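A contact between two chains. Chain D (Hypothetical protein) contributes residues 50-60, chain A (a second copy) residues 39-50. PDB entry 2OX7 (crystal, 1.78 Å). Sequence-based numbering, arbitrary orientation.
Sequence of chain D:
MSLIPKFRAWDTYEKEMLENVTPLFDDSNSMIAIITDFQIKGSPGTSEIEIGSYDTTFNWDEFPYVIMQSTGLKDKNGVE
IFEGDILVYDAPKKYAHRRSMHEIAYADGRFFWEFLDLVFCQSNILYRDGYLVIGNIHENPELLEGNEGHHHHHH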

ATOM      1  N   GLU D  50      14.526 -32.151 -21.569  1.00 54.21           N
ATOM      2  CA  GLU D  50      13.612 -33.013 -22.306  1.00 53.29           C
ATOM      3  C   GLU D  50      12.196 -32.552 -22.040  1.00 51.94           C
ATOM      4  O   GLU D  50      11.646 -32.797 -20.967  1.00 51.13           O
ATOM      5  CB  GLU D  50      13.766 -34.504 -21.954  1.00 53.58           C
ATOM      6  CG  GLU D  50      12.895 -35.409 -22.851  1.00 56.03           C
ATOM      7  CD  GLU D  50      12.407 -36.689 -22.173  1.00 59.17           C
ATOM      8  OE1 GLU D  50      13.184 -37.669 -22.127  1.00 61.63           O
ATOM      9  OE2 GLU D  50      11.236 -36.726 -21.713  1.00 60.13           O
ATOM     10  N   ILE D  51      11.617 -31.862 -23.013  1.00 51.08           N
ATOM     11  CA  ILE D  51      10.220 -31.473 -22.903  1.00 50.18           C
ATOM     12  C   ILE D  51       9.411 -32.745 -23.060  1.00 49.72           C
ATOM     13  O   ILE D  51       9.600 -33.483 -24.025  1.00 50.49           O
ATOM     14  CB  ILE D  51       9.802 -30.438 -23.968  1.00 50.22           C
ATOM     15  CG1 ILE D  51      10.611 -29.144 -23.807  1.00 50.30           C
ATOM     16  CG2 ILE D  51       8.313 -30.138 -23.849  1.00 49.23           C
ATOM     17  CD1 ILE D  51      10.310 -28.084 -24.854  1.00 50.50           C
ATOM     18  N   GLY D  52       8.532 -33.012 -22.100  1.00 48.66           N
ATOM     19  CA  GLY D  52       7.729 -34.218 -22.112  1.00 47.27           C
ATOM     20  C   GLY D  52       6.278 -34.006 -22.480  1.00 45.78           C
ATOM     21  O   GLY D  52       5.638 -34.910 -23.023  1.00 46.79           O
ATOM     22  N   SER D  53       5.744 -32.835 -22.155  1.00 43.97           N
ATOM     23  CA  SER D  53       4.368 -32.462 -22.491  1.00 42.22           C
ATOM     24  C   SER D  53       4.347 -30.948 -22.723  1.00 41.09           C
ATOM     25  O   SER D  53       4.931 -30.189 -21.947  1.00 38.94           O
ATOM     26  CB  SER D  53       3.413 -32.827 -21.359  1.00 42.92           C
ATOM     27  OG  SER D  53       2.066 -32.453 -21.669  1.00 46.49           O
ATOM     28  N   TYR D  54       3.689 -30.534 -23.801  1.00 39.32           N
ATOM     29  CA  TYR D  54       3.695 -29.134 -24.231  1.00 38.03           C
ATOM     30  C   TYR D  54       2.528 -28.857 -25.170  1.00 36.94           C
ATOM     31  O   TYR D  54       1.795 -29.774 -25.570  1.00 36.98           O
ATOM     32  CB  TYR D  54       5.034 -28.790 -24.922  1.00 39.29           C
ATOM     33  CG  TYR D  54       5.208 -29.404 -26.307  1.00 40.03           C
ATOM     34  CD1 TYR D  54       5.086 -28.623 -27.457  1.00 40.68           C
ATOM     35  CD2 TYR D  54       5.485 -30.764 -26.460  1.00 42.63           C
ATOM     36  CE1 TYR D  54       5.239 -29.176 -28.726  1.00 42.53           C
ATOM     37  CE2 TYR D  54       5.624 -31.334 -27.736  1.00 41.86           C
ATOM     38  CZ  TYR D  54       5.511 -30.533 -28.845  1.00 42.31           C
ATOM     39  OH  TYR D  54       5.664 -31.095 -30.091  1.00 44.12           O
ATOM     40  N   ASP D  55       2.364 -27.600 -25.556  1.00 34.87           N
ATOM     41  CA  ASP D  55       1.400 -27.242 -26.578  1.00 33.80           C
ATOM     42  C   ASP D  55       1.832 -25.912 -27.165  1.00 34.30           C
ATOM     43  O   ASP D  55       2.622 -25.201 -26.541  1.00 34.49           O
ATOM     44  CB  ASP D  55      -0.009 -27.162 -26.003  1.00 34.36           C
ATOM     45  CG  ASP D  55      -1.081 -27.520 -27.025  1.00 34.59           C
ATOM     46  OD1 ASP D  55      -0.791 -27.484 -28.252  1.00 34.94           O
ATOM     47  OD2 ASP D  55      -2.222 -27.842 -26.606  1.00 33.41           O
ATOM     48  N   THR D  56       1.361 -25.610 -28.371  1.00 35.25           N
ATOM     49  CA  THR D  56       1.747 -24.380 -29.092  1.00 35.46           C
ATOM     50  C   THR D  56       0.555 -23.829 -29.854  1.00 36.02           C
ATOM     51  O   THR D  56      -0.412 -24.556 -30.118  1.00 35.26           O
ATOM     52  CB  THR D  56       2.904 -24.583 -30.106  1.00 36.26           C
ATOM     53  OG1 THR D  56       2.373 -24.991 -31.369  1.00 37.33           O
ATOM     54  CG2 THR D  56       3.984 -25.542 -29.621  1.00 35.33           C
ATOM     55  N   THR D  57       0.609 -22.536 -30.201  1.00 35.58           N
ATOM     56  CA  THR D  57      -0.519 -21.863 -30.837  1.00 37.15           C
ATOM     57  C   THR D  57      -0.773 -22.399 -32.243  1.00 37.85           C
ATOM     58  O   THR D  57      -1.806 -22.091 -32.853  1.00 38.73           O
ATOM     59  CB  THR D  57      -0.332 -20.343 -30.931  1.00 36.29           C
ATOM     60  OG1 THR D  57       0.942 -20.054 -31.518  1.00 39.31           O
ATOM     61  CG2 THR D  57      -0.417 -19.711 -29.567  1.00 36.56           C
ATOM     62  N   PHE D  58       0.166 -23.186 -32.748  1.00 38.81           N
ATOM     63  CA  PHE D  58       0.024 -23.745 -34.098  1.00 40.57           C
ATOM     64  C   PHE D  58      -0.832 -25.009 -34.146  1.00 40.61           C
ATOM     65  O   PHE D  58      -1.301 -25.405 -35.218  1.00 40.40           O
ATOM     66  CB  PHE D  58       1.385 -23.923 -34.739  1.00 41.71           C
ATOM     67  CG  PHE D  58       2.165 -22.631 -34.805  1.00 44.70           C
ATOM     68  CD1 PHE D  58       1.569 -21.474 -35.322  1.00 48.04           C
ATOM     69  CD2 PHE D  58       3.459 -22.546 -34.309  1.00 46.79           C
ATOM     70  CE1 PHE D  58       2.270 -20.253 -35.371  1.00 49.55           C
ATOM     71  CE2 PHE D  58       4.165 -21.329 -34.348  1.00 48.06           C
ATOM     72  CZ  PHE D  58       3.565 -20.185 -34.886  1.00 46.53           C
ATOM     73  N   ASN D  59      -1.057 -25.600 -32.974  1.00 40.47           N
ATOM     74  CA  ASN D  59      -1.844 -26.834 -32.849  1.00 40.70           C
ATOM     75  C   ASN D  59      -3.318 -26.557 -32.641  1.00 40.92           C
ATOM     76  O   ASN D  59      -4.115 -27.499 -32.446  1.00 40.53           O
ATOM     77  CB  ASN D  59      -1.340 -27.658 -31.671  1.00 40.46           C
ATOM     78  CG  ASN D  59       0.044 -28.189 -31.891  1.00 42.61           C
ATOM     79  OD1 ASN D  59       0.494 -28.350 -33.036  1.00 45.11           O
ATOM     80  ND2 ASN D  59       0.740 -28.475 -30.801  1.00 42.79           N
ATOM     81  N   TRP D  60      -3.668 -25.268 -32.632  1.00 41.18           N
ATOM     82  CA  TRP D  60      -5.015 -24.806 -32.294  1.00 41.62           C
ATOM     83  C   TRP D  60      -5.421 -23.647 -33.171  1.00 43.02           C
ATOM     84  O   TRP D  60      -4.592 -22.856 -33.592  1.00 43.13           O
ATOM     85  CB  TRP D  60      -5.123 -24.349 -30.816  1.00 40.87           C
ATOM     86  CG  TRP D  60      -4.933 -25.448 -29.841  1.00 38.92           C
ATOM     87  CD1 TRP D  60      -3.757 -25.928 -29.388  1.00 38.03           C
ATOM     88  CD2 TRP D  60      -5.964 -26.242 -29.226  1.00 39.44           C
ATOM     89  NE1 TRP D  60      -3.967 -26.976 -28.515  1.00 38.87           N
ATOM     90  CE2 TRP D  60      -5.317 -27.195 -28.403  1.00 38.63           C
ATOM     91  CE3 TRP D  60      -7.367 -26.240 -29.296  1.00 39.96           C
ATOM     92  CZ2 TRP D  60      -6.025 -28.136 -27.632  1.00 39.57           C
ATOM     93  CZ3 TRP D  60      -8.082 -27.178 -28.531  1.00 38.71           C
ATOM     94  CH2 TRP D  60      -7.405 -28.117 -27.715  1.00 39.25           C
TER
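Chain A 39-50: QIKGSPGTSEIE

Chain A lies on chain D as a β-hairpin, its two strands paired by backbone hydrogen bonds such as Lys A41 N to Glu A48 O (2.8 Å). Strand 46-50 crosses strand 54-56 of chain D at 108°, with the axes 7.1 Å apart at closest approach. From the first strand, Ile A40 points toward chain D and sets CG2 at the edge of the Phe D58 ring, 3.4 Å from CD2; the same CG2 lies 3.9 Å from Thr D56 CG2. The chain turns a corner at Gly A42, whose positive phi (103°) suits glycine. A type II turn then runs from Ser A43 to Thr A46, bringing Pro A44 CA to 3.4 Å from Phe D58 O and letting Gly A45 N donate to that same oxygen (3.2 Å). Ser A47 is the polar centre: its OG accepts from Thr D56 OG1 (2.6 Å) and donates to Asn D59 OD1 (2.8 Å), its N adds a weak bond to Asn D59 OD1 (3.3 Å), and its O receives Tyr D54 OH (2.5 Å). Glu A48 points away, although its CA lies 3.6 Å from Tyr D54 OH. Ile A49 turns back toward chain D, packing CB against Ile D51 CD1 and CD1 against Tyr D54 CD1, both at 3.8 Å. Glu A50 points away.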

ATOM      1  N   GLN A  39      12.449 -21.290 -30.679  1.00 48.76           N
ATOM      2  CA  GLN A  39      11.475 -20.992 -31.724  1.00 50.53           C
ATOM      3  C   GLN A  39      10.526 -22.163 -31.871  1.00 50.96           C
ATOM      4  O   GLN A  39      10.845 -23.279 -31.461  1.00 51.01           O
ATOM      5  CB  GLN A  39      12.140 -20.609 -33.062  1.00 50.58           C
ATOM      6  CG  GLN A  39      13.482 -21.280 -33.386  1.00 51.92           C
ATOM      7  CD  GLN A  39      13.991 -20.909 -34.791  1.00 52.15           C
ATOM      8  OE1 GLN A  39      13.242 -20.968 -35.770  1.00 54.34           O
ATOM      9  NE2 GLN A  39      15.263 -20.531 -34.886  1.00 52.88           N
ATOM     10  N   ILE A  40       9.350 -21.901 -32.417  1.00 52.37           N
ATOM     11  CA  ILE A  40       8.394 -22.962 -32.678  1.00 53.95           C
ATOM     12  C   ILE A  40       8.500 -23.402 -34.153  1.00 55.95           C
ATOM     13  O   ILE A  40       8.507 -22.566 -35.067  1.00 55.67           O
ATOM     14  CB  ILE A  40       6.947 -22.539 -32.283  1.00 53.83           C
ATOM     15  CG1 ILE A  40       6.913 -21.922 -30.871  1.00 52.76           C
ATOM     16  CG2 ILE A  40       5.983 -23.709 -32.380  1.00 53.26           C
ATOM     17  CD1 ILE A  40       7.590 -22.748 -29.767  1.00 51.20           C
ATOM     18  N   LYS A  41       8.583 -24.719 -34.363  1.00 57.87           N
ATOM     19  CA  LYS A  41       8.805 -25.300 -35.690  1.00 60.11           C
ATOM     20  C   LYS A  41       7.808 -26.413 -35.990  1.00 61.27           C
ATOM     21  O   LYS A  41       7.193 -26.962 -35.071  1.00 61.63           O
ATOM     22  CB  LYS A  41      10.225 -25.854 -35.785  1.00 60.12           C
ATOM     23  CG  LYS A  41      11.289 -24.784 -36.004  1.00 62.04           C
ATOM     24  CD  LYS A  41      12.694 -25.350 -35.865  1.00 64.15           C
ATOM     25  CE  LYS A  41      13.720 -24.230 -35.677  1.00 66.24           C
ATOM     26  NZ  LYS A  41      13.892 -23.363 -36.885  1.00 67.32           N
ATOM     27  N   GLY A  42       7.644 -26.734 -37.277  1.00 62.67           N
ATOM     28  CA  GLY A  42       6.842 -27.892 -37.707  1.00 63.97           C
ATOM     29  C   GLY A  42       5.450 -27.608 -38.256  1.00 65.04           C
ATOM     30  O   GLY A  42       4.995 -26.459 -38.281  1.00 65.13           O
ATOM     31  N   SER A  43       4.783 -28.679 -38.695  1.00 66.02           N
ATOM     32  CA  SER A  43       3.420 -28.628 -39.248  1.00 66.78           C
ATOM     33  C   SER A  43       2.379 -28.260 -38.198  1.00 67.05           C
ATOM     34  O   SER A  43       2.315 -28.901 -37.157  1.00 67.26           O
ATOM     35  CB  SER A  43       3.027 -29.991 -39.835  1.00 66.76           C
ATOM     36  OG  SER A  43       3.390 -30.113 -41.197  1.00 67.52           O
ATOM     37  N   PRO A  44       1.567 -27.223 -38.465  1.00 67.22           N
ATOM     38  CA  PRO A  44       0.356 -26.979 -37.691  1.00 67.23           C
ATOM     39  C   PRO A  44      -0.367 -28.272 -37.329  1.00 67.04           C
ATOM     40  O   PRO A  44      -0.567 -29.136 -38.190  1.00 67.48           O
ATOM     41  CB  PRO A  44      -0.487 -26.142 -38.648  1.00 67.35           C
ATOM     42  CG  PRO A  44       0.544 -25.302 -39.357  1.00 67.56           C
ATOM     43  CD  PRO A  44       1.777 -26.177 -39.488  1.00 67.36           C
ATOM     44  N   GLY A  45      -0.739 -28.407 -36.058  1.00 66.58           N
ATOM     45  CA  GLY A  45      -1.285 -29.661 -35.537  1.00 65.64           C
ATOM     46  C   GLY A  45      -0.191 -30.645 -35.146  1.00 65.20           C
ATOM     47  O   GLY A  45      -0.458 -31.622 -34.441  1.00 65.17           O
ATOM     48  N   THR A  46       1.039 -30.386 -35.603  1.00 64.44           N
ATOM     49  CA  THR A  46       2.190 -31.264 -35.363  1.00 63.71           C
ATOM     50  C   THR A  46       3.448 -30.414 -35.185  1.00 63.16           C
ATOM     51  O   THR A  46       4.443 -30.598 -35.893  1.00 63.63           O
ATOM     52  CB  THR A  46       2.425 -32.238 -36.556  1.00 63.98           C
ATOM     53  OG1 THR A  46       1.309 -32.191 -37.456  1.00 63.89           O
ATOM     54  CG2 THR A  46       2.633 -33.674 -36.060  1.00 63.98           C
ATOM     55  N   SER A  47       3.387 -29.477 -34.240  1.00 61.94           N
ATOM     56  CA  SER A  47       4.439 -28.476 -34.050  1.00 60.67           C
ATOM     57  C   SER A  47       5.302 -28.736 -32.819  1.00 59.52           C
ATOM     58  O   SER A  47       4.914 -29.490 -31.921  1.00 59.75           O
ATOM     59  CB  SER A  47       3.814 -27.097 -33.941  1.00 60.75           C
ATOM     60  OG  SER A  47       2.955 -27.059 -32.827  1.00 61.30           O
ATOM     61  N   GLU A  48       6.463 -28.095 -32.771  1.00 57.97           N
ATOM     62  CA  GLU A  48       7.434 -28.357 -31.712  1.00 56.93           C
ATOM     63  C   GLU A  48       8.164 -27.111 -31.194  1.00 55.47           C
ATOM     64  O   GLU A  48       8.344 -26.123 -31.910  1.00 54.79           O
ATOM     65  CB  GLU A  48       8.450 -29.381 -32.206  1.00 57.41           C
ATOM     66  CG  GLU A  48       9.144 -30.152 -31.114  1.00 59.41           C
ATOM     67  CD  GLU A  48       9.595 -31.513 -31.584  1.00 62.70           C
ATOM     68  OE1 GLU A  48       9.092 -32.523 -31.031  1.00 63.86           O
ATOM     69  OE2 GLU A  48      10.432 -31.574 -32.513  1.00 63.63           O
ATOM     70  N   ILE A  49       8.587 -27.182 -29.938  1.00 53.88           N
ATOM     71  CA  ILE A  49       9.428 -26.160 -29.356  1.00 52.21           C
ATOM     72  C   ILE A  49      10.879 -26.529 -29.600  1.00 52.25           C
ATOM     73  O   ILE A  49      11.365 -27.518 -29.062  1.00 51.74           O
ATOM     74  CB  ILE A  49       9.215 -26.049 -27.826  1.00 52.08           C
ATOM     75  CG1 ILE A  49       7.765 -25.682 -27.508  1.00 50.94           C
ATOM     76  CG2 ILE A  49      10.228 -25.057 -27.210  1.00 50.81           C
ATOM     77  CD1 ILE A  49       7.346 -25.942 -26.064  1.00 50.96           C
ATOM     78  N   GLU A  50      11.571 -25.740 -30.411  1.00 52.21           N
ATOM     79  CA  GLU A  50      12.984 -25.981 -30.612  1.00 52.85           C
ATOM     80  C   GLU A  50      13.784 -25.051 -29.722  1.00 52.23           C
ATOM     81  O   GLU A  50      13.809 -23.838 -29.931  1.00 51.70           O
ATOM     82  CB  GLU A  50      13.391 -25.841 -32.085  1.00 53.45           C
ATOM     83  CG  GLU A  50      14.265 -27.009 -32.553  1.00 56.61           C
ATOM     84  CD  GLU A  50      15.570 -26.560 -33.199  1.00 60.65           C
ATOM     85  OE1 GLU A  50      16.652 -26.956 -32.689  1.00 62.83           O
ATOM     86  OE2 GLU A  50      15.525 -25.822 -34.212  1.00 61.68           O
TER